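Local coordinates for checkpoint serine/threonine-protein kinase BUB1 (Saccharomyces cerevisiae, PDB 3ESL) that phosphorylates proteins on serine and threonine in the spindle assembly checkpoint, which delays anaphase until chromosomes are bioriented, and is represented here by its N-terminal domain, at residues A[159-162]-A[163-166]; A[186-189]-A[190-193]. All blocks are in the same frame, centred on the assembly; numbering follows the deposited sequence.

Contact 1: A[159-162]-A[163-166]; sequences YEDR and LREM
Y159 offers one ring face to L163, one turn further along the helix: the methyl CD2 of L163 sits 4.2 Å from the ring centroid, displaced toward the rim, as a CH-pi contact. The other methyl reaches the phenol end, with CD1 of L163 3.5 Å from CZ of Y159. Because the ring leaves the backbone with CG anti to N (chi1 -175°), it swings along the helix to meet that leucine, and its OH is hydrogen-bonded to the carbonyl of F131. At the ring's edge, in its plane, lies NE of R162, which is paired with E126; CA of Y159 covers one face of that guanidinium, toward its rim. Another flat group is the guanidinium of R164. The carbonyl O of E160 stands over its centre, while OD1 of D161 takes its NH2 at 3.0 Å in a salt bridge, from 23° out of the guanidinium plane; carboxylate and guanidinium are turned 58° apart. The i to i+4 backbone bonding weakens at M166, whose N also bonds L163 O. With Y159 packed on A134 and L138 of helix 131-143 and R164 exposed, this is helix-to-helix packing at the C-terminal turn of helix 149-165 in an all-alpha, TPR-type domain.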
ATOM      1  N   TYR A 159      -7.305 -19.775  -0.087  1.00 34.37           N
ATOM      2  CA  TYR A 159      -8.532 -19.029   0.163  1.00 34.69           C
ATOM      3  C   TYR A 159      -9.775 -19.892  -0.057  1.00 38.09           C
ATOM      4  O   TYR A 159     -10.738 -19.833   0.726  1.00 36.65           O
ATOM      5  CB  TYR A 159      -8.600 -17.767  -0.700  1.00 33.18           C
ATOM      6  CG  TYR A 159      -9.800 -16.911  -0.373  1.00 31.80           C
ATOM      7  CD1 TYR A 159     -10.179 -16.698   0.957  1.00 32.27           C
ATOM      8  CD2 TYR A 159     -10.562 -16.324  -1.382  1.00 34.09           C
ATOM      9  CE1 TYR A 159     -11.281 -15.919   1.266  1.00 32.52           C
ATOM     10  CE2 TYR A 159     -11.674 -15.541  -1.077  1.00 34.34           C
ATOM     11  CZ  TYR A 159     -12.019 -15.344   0.253  1.00 32.92           C
ATOM     12  OH  TYR A 159     -13.109 -14.573   0.579  1.00 31.41           O
ATOM     13  N   GLU A 160      -9.756 -20.691  -1.119  1.00 37.56           N
ATOM     14  CA  GLU A 160     -10.848 -21.636  -1.365  1.00 43.53           C
ATOM     15  C   GLU A 160     -11.012 -22.644  -0.217  1.00 41.70           C
ATOM     16  O   GLU A 160     -12.131 -23.057   0.086  1.00 45.42           O
ATOM     17  CB  GLU A 160     -10.679 -22.325  -2.721  1.00 42.43           C
ATOM     18  CG  GLU A 160     -10.866 -21.357  -3.883  1.00 45.51           C
ATOM     19  CD  GLU A 160     -10.566 -21.959  -5.246  1.00 46.90           C
ATOM     20  OE1 GLU A 160      -9.818 -22.960  -5.323  1.00 49.97           O
ATOM     21  OE2 GLU A 160     -11.073 -21.414  -6.250  1.00 49.62           O
ATOM     22  N   ASP A 161      -9.902 -23.007   0.429  1.00 42.40           N
ATOM     23  CA  ASP A 161      -9.925 -23.863   1.617  1.00 43.06           C
ATOM     24  C   ASP A 161     -10.586 -23.161   2.800  1.00 44.34           C
ATOM     25  O   ASP A 161     -11.294 -23.795   3.588  1.00 40.96           O
ATOM     26  CB  ASP A 161      -8.512 -24.284   2.018  1.00 46.45           C
ATOM     27  CG  ASP A 161      -7.874 -25.230   1.026  1.00 49.67           C
ATOM     28  OD1 ASP A 161      -8.610 -25.912   0.275  1.00 50.19           O
ATOM     29  OD2 ASP A 161      -6.623 -25.291   1.005  1.00 51.77           O
ATOM     30  N   ARG A 162     -10.339 -21.858   2.931  1.00 39.58           N
ATOM     31  CA  ARG A 162     -10.973 -21.069   3.987  1.00 38.76           C
ATOM     32  C   ARG A 162     -12.460 -20.895   3.712  1.00 39.24           C
ATOM     33  O   ARG A 162     -13.270 -20.916   4.643  1.00 39.88           O
ATOM     34  CB  ARG A 162     -10.277 -19.716   4.169  1.00 38.71           C
ATOM     35  CG  ARG A 162      -8.831 -19.836   4.648  1.00 37.83           C
ATOM     36  CD  ARG A 162      -8.280 -18.519   5.201  1.00 39.45           C
ATOM     37  NE  ARG A 162      -8.169 -17.466   4.185  1.00 36.42           N
ATOM     38  CZ  ARG A 162      -7.173 -17.361   3.308  1.00 37.75           C
ATOM     39  NH1 ARG A 162      -6.188 -18.255   3.288  1.00 39.21           N
ATOM     40  NH2 ARG A 162      -7.164 -16.357   2.438  1.00 36.64           N
ATOM     41  N   LEU A 163     -12.809 -20.743   2.431  1.00 39.65           N
ATOM     42  CA  LEU A 163     -14.199 -20.607   1.999  1.00 40.81           C
ATOM     43  C   LEU A 163     -15.014 -21.851   2.336  1.00 44.65           C
ATOM     44  O   LEU A 163     -16.146 -21.748   2.825  1.00 43.14           O
ATOM     45  CB  LEU A 163     -14.270 -20.313   0.494  1.00 42.14           C
ATOM     46  CG  LEU A 163     -14.701 -18.921  -0.007  1.00 43.14           C
ATOM     47  CD1 LEU A 163     -14.452 -17.781   0.988  1.00 43.28           C
ATOM     48  CD2 LEU A 163     -14.084 -18.605  -1.365  1.00 40.51           C
ATOM     49  N   ARG A 164     -14.425 -23.021   2.088  1.00 45.81           N
ATOM     50  CA  ARG A 164     -15.067 -24.303   2.406  1.00 48.62           C
ATOM     51  C   ARG A 164     -15.299 -24.498   3.905  1.00 48.94           C
ATOM     52  O   ARG A 164     -16.318 -25.068   4.301  1.00 47.72           O
ATOM     53  CB  ARG A 164     -14.266 -25.469   1.829  1.00 50.27           C
ATOM     54  CG  ARG A 164     -14.520 -25.699   0.349  1.00 55.03           C
ATOM     55  CD  ARG A 164     -13.953 -27.037  -0.113  1.00 58.92           C
ATOM     56  NE  ARG A 164     -12.524 -26.949  -0.410  1.00 62.82           N
ATOM     57  CZ  ARG A 164     -12.023 -26.627  -1.601  1.00 64.51           C
ATOM     58  NH1 ARG A 164     -12.831 -26.356  -2.623  1.00 65.28           N
ATOM     59  NH2 ARG A 164     -10.708 -26.570  -1.771  1.00 64.32           N
ATOM     60  N   GLU A 165     -14.360 -24.015   4.721  1.00 48.79           N
ATOM     61  CA  GLU A 165     -14.475 -24.033   6.186  1.00 52.39           C
ATOM     62  C   GLU A 165     -15.605 -23.145   6.729  1.00 51.59           C
ATOM     63  O   GLU A 165     -16.010 -23.291   7.890  1.00 50.48           O
ATOM     64  CB  GLU A 165     -13.139 -23.655   6.843  1.00 52.49           C
ATOM     65  CG  GLU A 165     -12.063 -24.733   6.709  1.00 56.46           C
ATOM     66  CD  GLU A 165     -10.722 -24.314   7.281  1.00 58.49           C
ATOM     67  OE1 GLU A 165     -10.135 -23.325   6.780  1.00 61.62           O
ATOM     68  OE2 GLU A 165     -10.245 -24.982   8.225  1.00 61.36           O
ATOM     69  N   MET A 166     -16.097 -22.230   5.893  1.00 50.98           N
ATOM     70  CA  MET A 166     -17.240 -21.375   6.234  1.00 52.34           C
ATOM     71  C   MET A 166     -18.507 -21.739   5.433  1.00 51.91           C
ATOM     72  O   MET A 166     -19.512 -21.021   5.496  1.00 49.46           O
ATOM     73  CB  MET A 166     -16.906 -19.887   6.017  1.00 53.04           C
ATOM     74  CG  MET A 166     -15.638 -19.373   6.686  1.00 54.17           C
ATOM     75  SD  MET A 166     -15.386 -17.603   6.379  1.00 57.03           S
ATOM     76  CE  MET A 166     -13.610 -17.469   6.572  1.00 55.73           C
TER

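Contact 2: A[186-189]-A[190-193]; sequences LIYR and TAPF
Y188 turns one ring face to the amide N of T190, which stands 4.0 Å above the ring plane, offset toward its rim. The hydroxyl reaches further: OH of Y188 is 3.5 Å from C of T190 and 3.2 Å from N of A191, but the angle at that amide is too poor for a hydrogen bond, which leaves this a van der Waals approach. CE1 of Y188 lies 3.7 Å from the carbonyl O of T190. The methyl CB of A191 comes within 3.9 Å of OH of Y188. With CG anti to N (chi1 -179°), the tyrosine runs forward beside the chain that follows it. A water bridges the same piece of loop: it accepts from the amide N of R189 at 2.8 Å and donates to the carbonyl O of T190 at 3.3 Å. Further out, helix 95-108 backs the loop, with Y104 and N107 touching the tyrosine and E97 and T101 touching P192. P192 holds the N-cap position of helix 193-200, and E97 takes the amide of F193 just inside it; the carbonyl of A191 receives NE of R196. With no direct hydrogen bond between 186-189 and 190-193, the local contact rests on van der Waals packing and one water, and the course of the loop probably depends more on Y188 and P192 against helix 95-108 and on the F193 N to E97 bond.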
ATOM      1  N   LEU A 186     -14.938  -1.624  -7.605  1.00 35.68           N
ATOM      2  CA  LEU A 186     -13.683  -1.115  -8.172  1.00 35.01           C
ATOM      3  C   LEU A 186     -13.812   0.232  -8.869  1.00 35.59           C
ATOM      4  O   LEU A 186     -12.808   0.895  -9.112  1.00 35.45           O
ATOM      5  CB  LEU A 186     -13.035  -2.140  -9.121  1.00 33.76           C
ATOM      6  CG  LEU A 186     -12.384  -3.365  -8.468  1.00 34.66           C
ATOM      7  CD1 LEU A 186     -11.938  -4.406  -9.502  1.00 34.19           C
ATOM      8  CD2 LEU A 186     -11.214  -2.961  -7.571  1.00 33.17           C
ATOM      9  N   ILE A 187     -15.042   0.640  -9.195  1.00 35.96           N
ATOM     10  CA  ILE A 187     -15.258   1.909  -9.896  1.00 35.38           C
ATOM     11  C   ILE A 187     -14.631   3.031  -9.086  1.00 33.93           C
ATOM     12  O   ILE A 187     -14.980   3.232  -7.924  1.00 30.82           O
ATOM     13  CB  ILE A 187     -16.772   2.225 -10.125  1.00 39.04           C
ATOM     14  CG1 ILE A 187     -17.439   1.172 -11.025  1.00 41.95           C
ATOM     15  CG2 ILE A 187     -16.954   3.628 -10.694  1.00 39.32           C
ATOM     16  CD1 ILE A 187     -16.850   1.048 -12.423  1.00 45.38           C
ATOM     17  N   TYR A 188     -13.694   3.739  -9.709  1.00 32.04           N
ATOM     18  CA  TYR A 188     -12.972   4.811  -9.044  1.00 32.15           C
ATOM     19  C   TYR A 188     -13.897   5.992  -8.739  1.00 33.39           C
ATOM     20  O   TYR A 188     -14.670   6.427  -9.601  1.00 32.08           O
ATOM     21  CB  TYR A 188     -11.806   5.286  -9.913  1.00 31.34           C
ATOM     22  CG  TYR A 188     -11.024   6.381  -9.246  1.00 30.18           C
ATOM     23  CD1 TYR A 188     -10.284   6.126  -8.090  1.00 28.49           C
ATOM     24  CD2 TYR A 188     -11.035   7.677  -9.750  1.00 31.63           C
ATOM     25  CE1 TYR A 188      -9.569   7.129  -7.459  1.00 28.79           C
ATOM     26  CE2 TYR A 188     -10.314   8.699  -9.119  1.00 32.76           C
ATOM     27  CZ  TYR A 188      -9.586   8.414  -7.978  1.00 30.58           C
ATOM     28  OH  TYR A 188      -8.873   9.415  -7.350  1.00 30.66           O
ATOM     29  N   ARG A 189     -13.801   6.510  -7.521  1.00 30.86           N
ATOM     30  CA  ARG A 189     -14.628   7.636  -7.103  1.00 33.74           C
ATOM     31  C   ARG A 189     -13.782   8.847  -6.710  1.00 34.56           C
ATOM     32  O   ARG A 189     -13.862   9.907  -7.335  1.00 33.14           O
ATOM     33  CB  ARG A 189     -15.556   7.217  -5.956  1.00 35.27           C
ATOM     34  CG  ARG A 189     -16.630   6.184  -6.346  1.00 41.08           C
ATOM     35  CD  ARG A 189     -17.799   6.851  -7.074  1.00 45.21           C
ATOM     36  NE  ARG A 189     -18.254   8.023  -6.330  1.00 48.87           N
ATOM     37  CZ  ARG A 189     -19.224   8.009  -5.422  1.00 50.54           C
ATOM     38  NH1 ARG A 189     -19.875   6.880  -5.154  1.00 49.57           N
ATOM     39  NH2 ARG A 189     -19.542   9.129  -4.783  1.00 48.63           N
ATOM     40  N   THR A 190     -12.945   8.662  -5.692  1.00 32.51           N
ATOM     41  CA  THR A 190     -12.255   9.759  -5.026  1.00 32.89           C
ATOM     42  C   THR A 190     -10.912   9.258  -4.467  1.00 32.11           C
ATOM     43  O   THR A 190     -10.800   8.081  -4.124  1.00 29.09           O
ATOM     44  CB  THR A 190     -13.158  10.329  -3.876  1.00 35.70           C
ATOM     45  OG1 THR A 190     -12.592  11.527  -3.347  1.00 39.52           O
ATOM     46  CG2 THR A 190     -13.368   9.313  -2.736  1.00 37.57           C
ATOM     47  N   ALA A 191      -9.893  10.122  -4.415  1.00 28.88           N
ATOM     48  CA  ALA A 191      -8.660   9.784  -3.679  1.00 29.58           C
ATOM     49  C   ALA A 191      -8.938   9.611  -2.182  1.00 28.01           C
ATOM     50  O   ALA A 191      -9.835  10.259  -1.629  1.00 28.21           O
ATOM     51  CB  ALA A 191      -7.589  10.829  -3.896  1.00 29.58           C
ATOM     52  N   PRO A 192      -8.158   8.736  -1.506  1.00 26.43           N
ATOM     53  CA  PRO A 192      -8.333   8.593  -0.066  1.00 24.84           C
ATOM     54  C   PRO A 192      -8.082   9.922   0.624  1.00 23.68           C
ATOM     55  O   PRO A 192      -7.338  10.761   0.108  1.00 24.28           O
ATOM     56  CB  PRO A 192      -7.254   7.569   0.339  1.00 26.21           C
ATOM     57  CG  PRO A 192      -6.331   7.483  -0.807  1.00 25.12           C
ATOM     58  CD  PRO A 192      -7.115   7.838  -2.031  1.00 27.09           C
ATOM     59  N   PHE A 193      -8.699  10.110   1.780  1.00 25.54           N
ATOM     60  CA  PHE A 193      -8.590  11.376   2.476  1.00 26.70           C
ATOM     61  C   PHE A 193      -7.166  11.791   2.788  1.00 26.24           C
ATOM     62  O   PHE A 193      -6.845  12.973   2.695  1.00 23.31           O
ATOM     63  CB  PHE A 193      -9.424  11.401   3.753  1.00 31.77           C
ATOM     64  CG  PHE A 193      -9.436  12.745   4.419  1.00 37.12           C
ATOM     65  CD1 PHE A 193      -9.970  13.857   3.759  1.00 38.28           C
ATOM     66  CD2 PHE A 193      -8.886  12.912   5.686  1.00 41.89           C
ATOM     67  CE1 PHE A 193      -9.969  15.124   4.368  1.00 41.48           C
ATOM     68  CE2 PHE A 193      -8.889  14.170   6.310  1.00 42.51           C
ATOM     69  CZ  PHE A 193      -9.425  15.276   5.648  1.00 40.08           C
TER
HETATM   70  O   HOH W   1     -12.766   5.630  -5.053  1.00 30.31           O

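Followed from the N terminus, the chain first completes the helices up to 131-143 and then enters helix 149-165, where contact 1 spans the last turn of the helix and the residue after it and closes no long loop. An incompletely modelled connection leads on to helix 177-186, and contact 2 follows in the extended segment between that helix and helix 193-200. The two are in series, neither nested nor crossing. The centres of contact 1 and contact 2 are about 30 Å apart, and their nearest atoms about 14 Å, without touching. Contact 1 belongs to the packing of helix 149-165 against helix 131-143. Contact 2 carries the chain back along helix 95-108 to the start of the last helix.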